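Local coordinates for protein Tas1 (Pseudomonas aeruginosa, PDB 6OX6) that is a type VI secretion effector that pyrophosphorylates adenosine nucleotides to make (p)ppApp, draining ADP and ATP from competitor cells, at residues Ala261-Val266 with Gly360-Asn365; Gly276-Ala281 with Ala308-Ile313; Ile313-Lys318 with Ser366-Tyr371. All coordinates share one frame; numbering follows the deposited sequence.

Interaction 1: Ala261-Val266 with Gly360-Asn365; sequences AEIDAV and GEIQVN. With ACT (acetate ion), chain I.
Ile-263 and Ile-362 meet where helix 256-273 packs against strand 359-365 of a mixed five-stranded sheet, an example of alpha/beta layering consistent with the alarmone-synthetase fold. The short segments run nearly side by side, their axes 26° apart and 8.6 Å at closest approach. The apolar contact is carried by three branched side chains. Ile-362 reaches the helix with CD1, which ends 4.0 Å from Ile-263 CB and also 4.0 Å from Val-266 CG1, so one methyl bridges successive turns. Ile-263 spreads its two branches over backbone instead: CG2 settles 3.7 Å from Gly-360 CA, an approach allowed by the lack of a side chain at that glycine, while CD1 lies 3.7 Å from Glu-361 O. Ile-263 chi1 of 58° sets CG1 between its own backbone N and carbonyl carbon, leaving CG2, anti to the carbonyl carbon, to meet Gly-360. Leu-326 of helix 319-328 also packs on Ile-362.

Polar links do not cross directly between the two segments. Asp-264 OD1 and, weakly, Ile-263 O instead accept from Asn-310 ND2 on the neighbouring strand, and Lys-260 pairs with Asp-264 OD2. Farther along the strand sits an acetate, probably from the crystallisation liquor, that also bonds to Lys-373. Gln-363 NE2 gives a weak hydrogen bond of 3.4 Å to acetate O, and the acetate CH3 lies 3.9 Å from Asn-365 ND2.

Interaction 2: Gly276-Ala281 with Ala308-Ile313; sequences GRVAKA and ARNTII
Strands 277-280 and 308-313 run antiparallel, with Arg-277 facing Ile-313 and Ala-279 facing Thr-311 as hydrogen-bonded pairs and Val-278 facing Ile-312 as the non-hydrogen-bonded pair between them. Four backbone bonds make the ladder. The reciprocal pair at Arg-277 and Ile-313 is short, Ile-313 N giving to Arg-277 O over 2.8 Å in an almost straight bond of 174°. The bond from Thr-311 N to Ala-279 O is longer, at 3.1 Å, and its donor is tilted 27° from the carbonyl plane. Thr-311 O takes both Ala-279 N and a CA-H...O contact from Val-278 CA.

Side chains alternate between two faces. On one, Val-278 and Ile-312 lie side by side and point the same way, with Val-278 CG2 4.0 Å from Ile-312 CG1. Asn-310 shares this face; its CB comes within 3.3 Å of Ala-279 O, its ND2 being taken up by the hydrogen bond to Asp-264. On the other face Ala-279 CB lies 4.1 Å from Ile-313 CD1, a methyl set by a chi2 of 98°, well away from a staggered value. Beyond the ladder, Ala-281 CB rests over one face of the Arg-309 guanidinium, 3.7 Å above its plane and displaced from the centre.

Strand 277-280 is an outermost strand of the sheet within this chain, and strand 308-313 is bonded on its other side to strand 359-365. Helix 256-273 packs on the face of Val-278 and Asn-310, while helix 376-383 meets the face of Ala-279 and Ile-313.

Interaction 3: Ile313-Lys318 with Ser366-Tyr371; sequences IVEGDK and SPEMIY
The puckered pyrrolidine ring of Pro-367 meets the loop 313-318 through two ring atoms. Its CG is touched by Ile-313 CG2, 3.9 Å away across an oblique approach, and more loosely by the carboxylate oxygen OE2 of Glu-315, whose side chain crosses the ring at about a right angle. Pro-367 CD lies 3.4 Å from Val-314 O. Helices 376-383 and 385-393 add Leu-383, Thr-387 and Val-391 around the same ring. A flat group nearby, the carboxylate of Glu-368, has its OE2 4.4 Å from Glu-315 OE1. These like charges do not touch, and their proximity may raise the proton affinity of either group somewhat, although for Glu-368, in the first turn of its helix, the helix start would probably act the other way.

At that start Ser-366 occupies the N-cap position, immediately before helix 367-373, and its chi1 of 58° sets OG where it can accept a weak bond from the backbone N of Met-369, a selenomethionine here, at 3.4 Å. The loop closes on the cap residue through its backbone: Ser-366 CA directs a CA-H...O contact at Val-314 O over 3.2 Å, with an angle at the hydrogen of 163°, so the same carbonyl oxygen meets both the cap residue and the proline ring. Gly-316 CA packs 3.9 Å from Ser-366 CB.

One turn farther on, Ile-370 reaches back to the end of strand 308-313. Its side chain crosses that of Ile-313 at about a right angle, with Ile-370 CD1 packed tightly, 3.5 Å from Ile-313 CG1. Leu-382 and Leu-383 of helix 376-383 also pack on Ile-370.

The three contacts gather around two adjacent strands, 308-313 and 359-365. Interactions 1 and 2, their centres about 6 Å apart, are joined by probable hydrogen bonds of 2.6 Å from Ile-312 N to Gln-363 O and, between side chains, 2.6 Å from Asn-310 ND2 to Asp-264 OD1. Interactions 2 and 3 share Ile-313, which gives its backbone and CD1 to interaction 2 and CG1 and CG2 to interaction 3. Interaction 3 begins where both strands end: Val-314 N probably bonds to Asn-365 O at 3.2 Å. Its centre lies about 16 Å from that of interaction 1, and the acetate lies between the strand of interaction 1 and Lys-373 of helix 367-373.

Interaction 1: Ala261-Val266 with Gly360-Asn365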
loop_
_atom_site.group_PDB
_atom_site.type_symbol
_atom_site.label_atom_id
_atom_site.label_comp_id
_atom_site.label_asym_id
_atom_site.label_seq_id
_atom_site.Cartn_x
_atom_site.Cartn_y
_atom_site.Cartn_z
ATOM N N ALA A 261 1.132 -13.116 -15.501
ATOM C CA ALA A 261 0.351 -13.253 -16.723
ATOM C C ALA A 261 -1.129 -13.095 -16.433
ATOM O O ALA A 261 -1.848 -12.406 -17.164
ATOM C CB ALA A 261 0.625 -14.614 -17.380
ATOM N N GLU A 262 -1.598 -13.704 -15.345
ATOM C CA GLU A 262 -3.012 -13.622 -15.013
ATOM C C GLU A 262 -3.432 -12.191 -14.677
ATOM O O GLU A 262 -4.411 -11.679 -15.233
ATOM C CB GLU A 262 -3.312 -14.572 -13.859
ATOM C CG GLU A 262 -4.777 -14.790 -13.612
ATOM C CD GLU A 262 -5.027 -15.978 -12.702
ATOM O OE1 GLU A 262 -4.118 -16.837 -12.565
ATOM O OE2 GLU A 262 -6.123 -16.036 -12.112
ATOM N N ILE A 263 -2.715 -11.519 -13.766
ATOM C CA ILE A 263 -3.163 -10.171 -13.423
ATOM C C ILE A 263 -2.923 -9.209 -14.586
ATOM O O ILE A 263 -3.697 -8.256 -14.780
ATOM C CB ILE A 263 -2.522 -9.653 -12.114
ATOM C CG1 ILE A 263 -0.984 -9.632 -12.178
ATOM C CG2 ILE A 263 -3.047 -10.447 -10.884
ATOM C CD1 ILE A 263 -0.368 -8.874 -10.974
ATOM N N ASP A 264 -1.871 -9.439 -15.388
ATOM C CA ASP A 264 -1.644 -8.587 -16.558
ATOM C C ASP A 264 -2.739 -8.754 -17.607
ATOM O O ASP A 264 -3.113 -7.780 -18.271
ATOM C CB ASP A 264 -0.281 -8.871 -17.185
ATOM C CG ASP A 264 0.871 -8.214 -16.429
ATOM O OD1 ASP A 264 0.627 -7.493 -15.424
ATOM O OD2 ASP A 264 2.036 -8.417 -16.861
ATOM N N ALA A 265 -3.277 -9.966 -17.766
ATOM C CA ALA A 265 -4.366 -10.155 -18.716
ATOM C C ALA A 265 -5.613 -9.383 -18.283
ATOM O O ALA A 265 -6.210 -8.650 -19.082
ATOM C CB ALA A 265 -4.665 -11.649 -18.889
ATOM N N VAL A 266 -6.007 -9.505 -17.008
ATOM C CA VAL A 266 -7.197 -8.784 -16.555
ATOM C C VAL A 266 -6.939 -7.278 -16.526
ATOM O O VAL A 266 -7.820 -6.475 -16.862
ATOM C CB VAL A 266 -7.668 -9.323 -15.191
ATOM C CG1 VAL A 266 -6.511 -9.434 -14.247
ATOM C CG2 VAL A 266 -8.725 -8.411 -14.573
ATOM N N GLY A 360 -1.920 -11.447 -6.653
ATOM C CA GLY A 360 -1.409 -10.407 -7.521
ATOM C C GLY A 360 -1.931 -9.065 -7.042
ATOM O O GLY A 360 -3.021 -8.982 -6.479
ATOM N N GLU A 361 -1.139 -8.025 -7.257
ATOM C CA GLU A 361 -1.494 -6.656 -6.882
ATOM C C GLU A 361 -1.831 -5.845 -8.127
ATOM O O GLU A 361 -1.027 -5.778 -9.056
ATOM C CB GLU A 361 -0.351 -5.960 -6.137
ATOM C CG GLU A 361 -0.560 -4.445 -6.009
ATOM C CD GLU A 361 0.636 -3.690 -5.397
ATOM O OE1 GLU A 361 1.535 -3.221 -6.158
ATOM O OE2 GLU A 361 0.672 -3.549 -4.150
ATOM N N ILE A 362 -3.003 -5.210 -8.141
ATOM C CA ILE A 362 -3.350 -4.287 -9.222
ATOM C C ILE A 362 -3.734 -2.936 -8.623
ATOM O O ILE A 362 -4.761 -2.820 -7.940
ATOM C CB ILE A 362 -4.484 -4.814 -10.102
ATOM C CG1 ILE A 362 -4.094 -6.130 -10.759
ATOM C CG2 ILE A 362 -4.766 -3.791 -11.167
ATOM C CD1 ILE A 362 -5.255 -6.798 -11.505
ATOM N N GLN A 363 -2.949 -1.909 -8.917
ATOM C CA GLN A 363 -3.247 -0.560 -8.457
ATOM C C GLN A 363 -3.907 0.231 -9.571
ATOM O O GLN A 363 -3.661 -0.015 -10.752
ATOM C CB GLN A 363 -1.982 0.169 -8.030
ATOM C CG GLN A 363 -1.304 -0.425 -6.838
ATOM C CD GLN A 363 -0.119 0.402 -6.448
ATOM O OE1 GLN A 363 0.955 0.281 -7.027
ATOM N NE2 GLN A 363 -0.322 1.294 -5.515
ATOM N N VAL A 364 -4.716 1.210 -9.190
ATOM C CA VAL A 364 -5.410 2.056 -10.148
ATOM C C VAL A 364 -5.324 3.489 -9.665
ATOM O O VAL A 364 -5.512 3.766 -8.473
ATOM C CB VAL A 364 -6.894 1.662 -10.330
ATOM C CG1 VAL A 364 -7.409 2.280 -11.591
ATOM C CG2 VAL A 364 -7.089 0.127 -10.354
ATOM N N ASN A 365 -5.078 4.405 -10.593
ATOM C CA ASN A 365 -5.051 5.823 -10.248
ATOM C C ASN A 365 -5.137 6.626 -11.530
ATOM O O ASN A 365 -5.031 6.081 -12.631
ATOM C CB ASN A 365 -3.784 6.209 -9.478
ATOM C CG ASN A 365 -4.080 7.163 -8.327
ATOM O OD1 ASN A 365 -4.987 7.992 -8.422
ATOM N ND2 ASN A 365 -3.348 7.025 -7.227
HETATM C C ACT I . 0.916 4.428 -7.487
HETATM O O ACT I . 1.301 4.112 -6.322
HETATM O OXT ACT I . 1.606 4.854 -8.458
HETATM C CH3 ACT I . -0.638 4.256 -7.748
#

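Interaction 2: Gly276-Ala281 with Ala308-Ile313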
loop_
_atom_site.group_PDB
_atom_site.type_symbol
_atom_site.label_atom_id
_atom_site.label_comp_id
_atom_site.label_asym_id
_atom_site.label_seq_id
_atom_site.Cartn_x
_atom_site.Cartn_y
_atom_site.Cartn_z
ATOM N N GLY A 276 -7.638 3.480 -21.002
ATOM C CA GLY A 276 -6.448 3.702 -20.212
ATOM C C GLY A 276 -5.256 2.850 -20.580
ATOM O O GLY A 276 -5.195 2.269 -21.666
ATOM N N ARG A 277 -4.267 2.823 -19.697
ATOM C CA ARG A 277 -3.057 2.059 -19.953
ATOM C C ARG A 277 -2.675 1.206 -18.758
ATOM O O ARG A 277 -3.116 1.450 -17.635
ATOM C CB ARG A 277 -1.903 2.995 -20.320
ATOM C CG ARG A 277 -0.525 2.370 -20.166
ATOM C CD ARG A 277 0.530 3.426 -19.879
ATOM N NE ARG A 277 1.051 4.025 -21.104
ATOM C CZ ARG A 277 2.340 4.249 -21.337
ATOM N NH1 ARG A 277 2.725 4.799 -22.481
ATOM N NH2 ARG A 277 3.247 3.922 -20.426
ATOM N N VAL A 278 -1.871 0.178 -19.008
ATOM C CA VAL A 278 -1.443 -0.726 -17.948
ATOM C C VAL A 278 0.071 -0.574 -17.972
ATOM O O VAL A 278 0.709 -0.746 -19.011
ATOM C CB VAL A 278 -2.032 -2.136 -18.139
ATOM C CG1 VAL A 278 -1.392 -3.114 -17.167
ATOM C CG2 VAL A 278 -3.543 -2.108 -17.963
ATOM N N ALA A 279 0.643 -0.249 -16.817
ATOM C CA ALA A 279 2.083 -0.280 -16.615
ATOM C C ALA A 279 2.384 -1.632 -15.985
ATOM O O ALA A 279 2.143 -1.846 -14.793
ATOM C CB ALA A 279 2.560 0.887 -15.751
ATOM N N LYS A 280 2.863 -2.561 -16.808
ATOM C CA LYS A 280 3.282 -3.865 -16.326
ATOM C C LYS A 280 4.689 -3.765 -15.760
ATOM O O LYS A 280 5.465 -2.889 -16.135
ATOM C CB LYS A 280 3.241 -4.898 -17.452
ATOM C CG LYS A 280 1.885 -5.081 -18.124
ATOM C CD LYS A 280 1.991 -6.188 -19.182
ATOM C CE LYS A 280 0.692 -6.420 -19.941
ATOM N NZ LYS A 280 0.072 -5.126 -20.330
ATOM N N ALA A 281 5.018 -4.671 -14.856
ATOM C CA ALA A 281 6.298 -4.659 -14.169
ATOM C C ALA A 281 6.800 -6.090 -14.079
ATOM O O ALA A 281 6.004 -7.028 -14.128
ATOM C CB ALA A 281 6.165 -4.061 -12.760
ATOM N N ALA A 308 3.827 -10.345 -8.031
ATOM C CA ALA A 308 3.336 -9.881 -9.316
ATOM C C ALA A 308 2.513 -8.627 -9.082
ATOM O O ALA A 308 1.699 -8.571 -8.145
ATOM C CB ALA A 308 2.477 -10.956 -9.996
ATOM N N ARG A 309 2.710 -7.621 -9.931
ATOM C CA ARG A 309 1.974 -6.388 -9.712
ATOM C C ARG A 309 1.899 -5.594 -11.001
ATOM O O ARG A 309 2.756 -5.728 -11.874
ATOM C CB ARG A 309 2.624 -5.559 -8.603
ATOM C CG ARG A 309 4.024 -5.103 -8.915
ATOM C CD ARG A 309 4.430 -4.021 -7.929
ATOM N NE ARG A 309 5.688 -3.405 -8.323
ATOM C CZ ARG A 309 5.792 -2.447 -9.242
ATOM N NH1 ARG A 309 4.701 -1.971 -9.844
ATOM N NH2 ARG A 309 6.987 -1.963 -9.553
ATOM N N ASN A 310 0.872 -4.755 -11.113
ATOM C CA ASN A 310 0.855 -3.766 -12.179
ATOM C C ASN A 310 0.004 -2.581 -11.744
ATOM O O ASN A 310 -0.531 -2.539 -10.633
ATOM C CB ASN A 310 0.375 -4.357 -13.511
ATOM C CG ASN A 310 -0.968 -5.020 -13.406
ATOM O OD1 ASN A 310 -1.939 -4.413 -12.943
ATOM N ND2 ASN A 310 -1.061 -6.252 -13.916
ATOM N N THR A 311 -0.075 -1.594 -12.612
ATOM C CA THR A 311 -0.819 -0.372 -12.361
ATOM C C THR A 311 -1.731 -0.113 -13.549
ATOM O O THR A 311 -1.296 -0.204 -14.705
ATOM C CB THR A 311 0.127 0.849 -12.155
ATOM O OG1 THR A 311 1.083 0.569 -11.120
ATOM C CG2 THR A 311 -0.657 2.085 -11.761
ATOM N N ILE A 312 -2.982 0.231 -13.268
ATOM C CA ILE A 312 -3.909 0.669 -14.297
ATOM C C ILE A 312 -4.058 2.181 -14.198
ATOM O O ILE A 312 -4.403 2.723 -13.140
ATOM C CB ILE A 312 -5.261 -0.038 -14.171
ATOM C CG1 ILE A 312 -5.076 -1.554 -14.302
ATOM C CG2 ILE A 312 -6.219 0.502 -15.197
ATOM C CD1 ILE A 312 -6.349 -2.362 -14.054
ATOM N N ILE A 313 -3.765 2.873 -15.286
ATOM C CA ILE A 313 -3.862 4.329 -15.324
ATOM C C ILE A 313 -5.057 4.661 -16.195
ATOM O O ILE A 313 -5.085 4.302 -17.377
ATOM C CB ILE A 313 -2.575 4.983 -15.859
ATOM C CG1 ILE A 313 -1.377 4.620 -14.976
ATOM C CG2 ILE A 313 -2.718 6.506 -15.978
ATOM C CD1 ILE A 313 -0.554 3.472 -15.534
#

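Interaction 3: Ile313-Lys318 with Ser366-Tyr371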
loop_
_atom_site.group_PDB
_atom_site.type_symbol
_atom_site.label_atom_id
_atom_site.label_comp_id
_atom_site.label_asym_id
_atom_site.label_seq_id
_atom_site.Cartn_x
_atom_site.Cartn_y
_atom_site.Cartn_z
ATOM N N ILE A 313 -3.765 2.873 -15.286
ATOM C CA ILE A 313 -3.862 4.329 -15.324
ATOM C C ILE A 313 -5.057 4.661 -16.195
ATOM O O ILE A 313 -5.085 4.302 -17.377
ATOM C CB ILE A 313 -2.575 4.983 -15.859
ATOM C CG1 ILE A 313 -1.377 4.620 -14.976
ATOM C CG2 ILE A 313 -2.718 6.506 -15.978
ATOM C CD1 ILE A 313 -0.554 3.472 -15.534
ATOM N N VAL A 314 -6.060 5.314 -15.606
ATOM C CA VAL A 314 -7.244 5.747 -16.338
ATOM C C VAL A 314 -7.573 7.155 -15.874
ATOM O O VAL A 314 -7.061 7.629 -14.860
ATOM C CB VAL A 314 -8.446 4.797 -16.132
ATOM C CG1 VAL A 314 -8.231 3.474 -16.889
ATOM C CG2 VAL A 314 -8.669 4.520 -14.643
ATOM N N GLU A 315 -8.438 7.829 -16.625
ATOM C CA GLU A 315 -8.838 9.172 -16.232
ATOM C C GLU A 315 -9.585 9.140 -14.902
ATOM O O GLU A 315 -10.089 8.097 -14.466
ATOM C CB GLU A 315 -9.691 9.811 -17.321
ATOM C CG GLU A 315 -8.923 9.980 -18.608
ATOM C CD GLU A 315 -7.745 10.958 -18.465
ATOM O OE1 GLU A 315 -7.784 11.852 -17.579
ATOM O OE2 GLU A 315 -6.773 10.826 -19.242
ATOM N N GLY A 316 -9.653 10.310 -14.258
ATOM C CA GLY A 316 -10.033 10.363 -12.852
ATOM C C GLY A 316 -11.387 9.738 -12.576
ATOM O O GLY A 316 -11.541 8.925 -11.659
ATOM N N ASP A 317 -12.387 10.095 -13.371
ATOM C CA ASP A 317 -13.728 9.619 -13.078
ATOM C C ASP A 317 -13.943 8.155 -13.463
ATOM O O ASP A 317 -14.998 7.599 -13.141
ATOM C CB ASP A 317 -14.735 10.537 -13.767
ATOM C CG ASP A 317 -14.410 10.766 -15.237
ATOM O OD1 ASP A 317 -13.493 10.092 -15.762
ATOM O OD2 ASP A 317 -15.071 11.627 -15.866
ATOM N N LYS A 318 -12.979 7.512 -14.124
ATOM C CA LYS A 318 -13.059 6.079 -14.396
ATOM C C LYS A 318 -12.415 5.229 -13.314
ATOM O O LYS A 318 -12.634 4.010 -13.297
ATOM C CB LYS A 318 -12.381 5.730 -15.728
ATOM C CG LYS A 318 -12.506 6.770 -16.812
ATOM C CD LYS A 318 -13.944 7.010 -17.168
ATOM C CE LYS A 318 -14.091 7.416 -18.626
ATOM N NZ LYS A 318 -15.275 8.305 -18.803
ATOM N N SER A 366 -5.325 7.935 -11.367
ATOM C CA SER A 366 -5.361 8.870 -12.472
ATOM C C SER A 366 -3.957 9.362 -12.820
ATOM O O SER A 366 -3.015 9.230 -12.024
ATOM C CB SER A 366 -6.246 10.059 -12.117
ATOM O OG SER A 366 -5.765 10.695 -10.949
ATOM N N PRO A 367 -3.782 9.930 -14.016
ATOM C CA PRO A 367 -2.477 10.533 -14.333
ATOM C C PRO A 367 -2.114 11.676 -13.396
ATOM O O PRO A 367 -0.931 11.839 -13.060
ATOM C CB PRO A 367 -2.648 11.021 -15.785
ATOM C CG PRO A 367 -3.822 10.245 -16.332
ATOM C CD PRO A 367 -4.722 10.013 -15.151
ATOM N N GLU A 368 -3.095 12.451 -12.940
ATOM C CA GLU A 368 -2.790 13.586 -12.076
ATOM C C GLU A 368 -2.196 13.122 -10.755
ATOM O O GLU A 368 -1.229 13.711 -10.253
ATOM C CB GLU A 368 -4.050 14.426 -11.833
ATOM C CG GLU A 368 -4.554 15.160 -13.071
ATOM C CD GLU A 368 -5.143 14.226 -14.148
ATOM O OE1 GLU A 368 -5.406 13.038 -13.844
ATOM O OE2 GLU A 368 -5.334 14.676 -15.305
HETATM N N MSE A 369 -2.772 12.070 -10.184
HETATM C CA MSE A 369 -2.310 11.543 -8.911
HETATM C C MSE A 369 -0.932 10.955 -9.015
HETATM O O MSE A 369 -0.116 11.126 -8.083
HETATM C CB MSE A 369 -3.279 10.465 -8.437
HETATM C CG MSE A 369 -4.536 11.086 -7.841
HETATM SE SE MSE A 369 -4.031 12.488 -6.554
HETATM C CE MSE A 369 -2.930 11.378 -5.356
ATOM N N ILE A 370 -0.647 10.270 -10.117
ATOM C CA ILE A 370 0.658 9.641 -10.319
ATOM C C ILE A 370 1.729 10.697 -10.554
ATOM O O ILE A 370 2.838 10.615 -10.013
ATOM C CB ILE A 370 0.589 8.639 -11.477
ATOM C CG1 ILE A 370 -0.134 7.370 -10.993
ATOM C CG2 ILE A 370 2.041 8.333 -11.988
ATOM C CD1 ILE A 370 -0.730 6.534 -12.092
ATOM N N TYR A 371 1.419 11.697 -11.375
ATOM C CA TYR A 371 2.291 12.853 -11.513
ATOM C C TYR A 371 2.648 13.425 -10.150
ATOM O O TYR A 371 3.814 13.714 -9.858
ATOM C CB TYR A 371 1.593 13.916 -12.365
ATOM C CG TYR A 371 2.400 15.158 -12.557
ATOM C CD1 TYR A 371 2.068 16.342 -11.909
ATOM C CD2 TYR A 371 3.502 15.155 -13.393
ATOM C CE1 TYR A 371 2.824 17.497 -12.097
ATOM C CE2 TYR A 371 4.264 16.281 -13.582
ATOM C CZ TYR A 371 3.919 17.447 -12.929
ATOM O OH TYR A 371 4.691 18.560 -13.135
#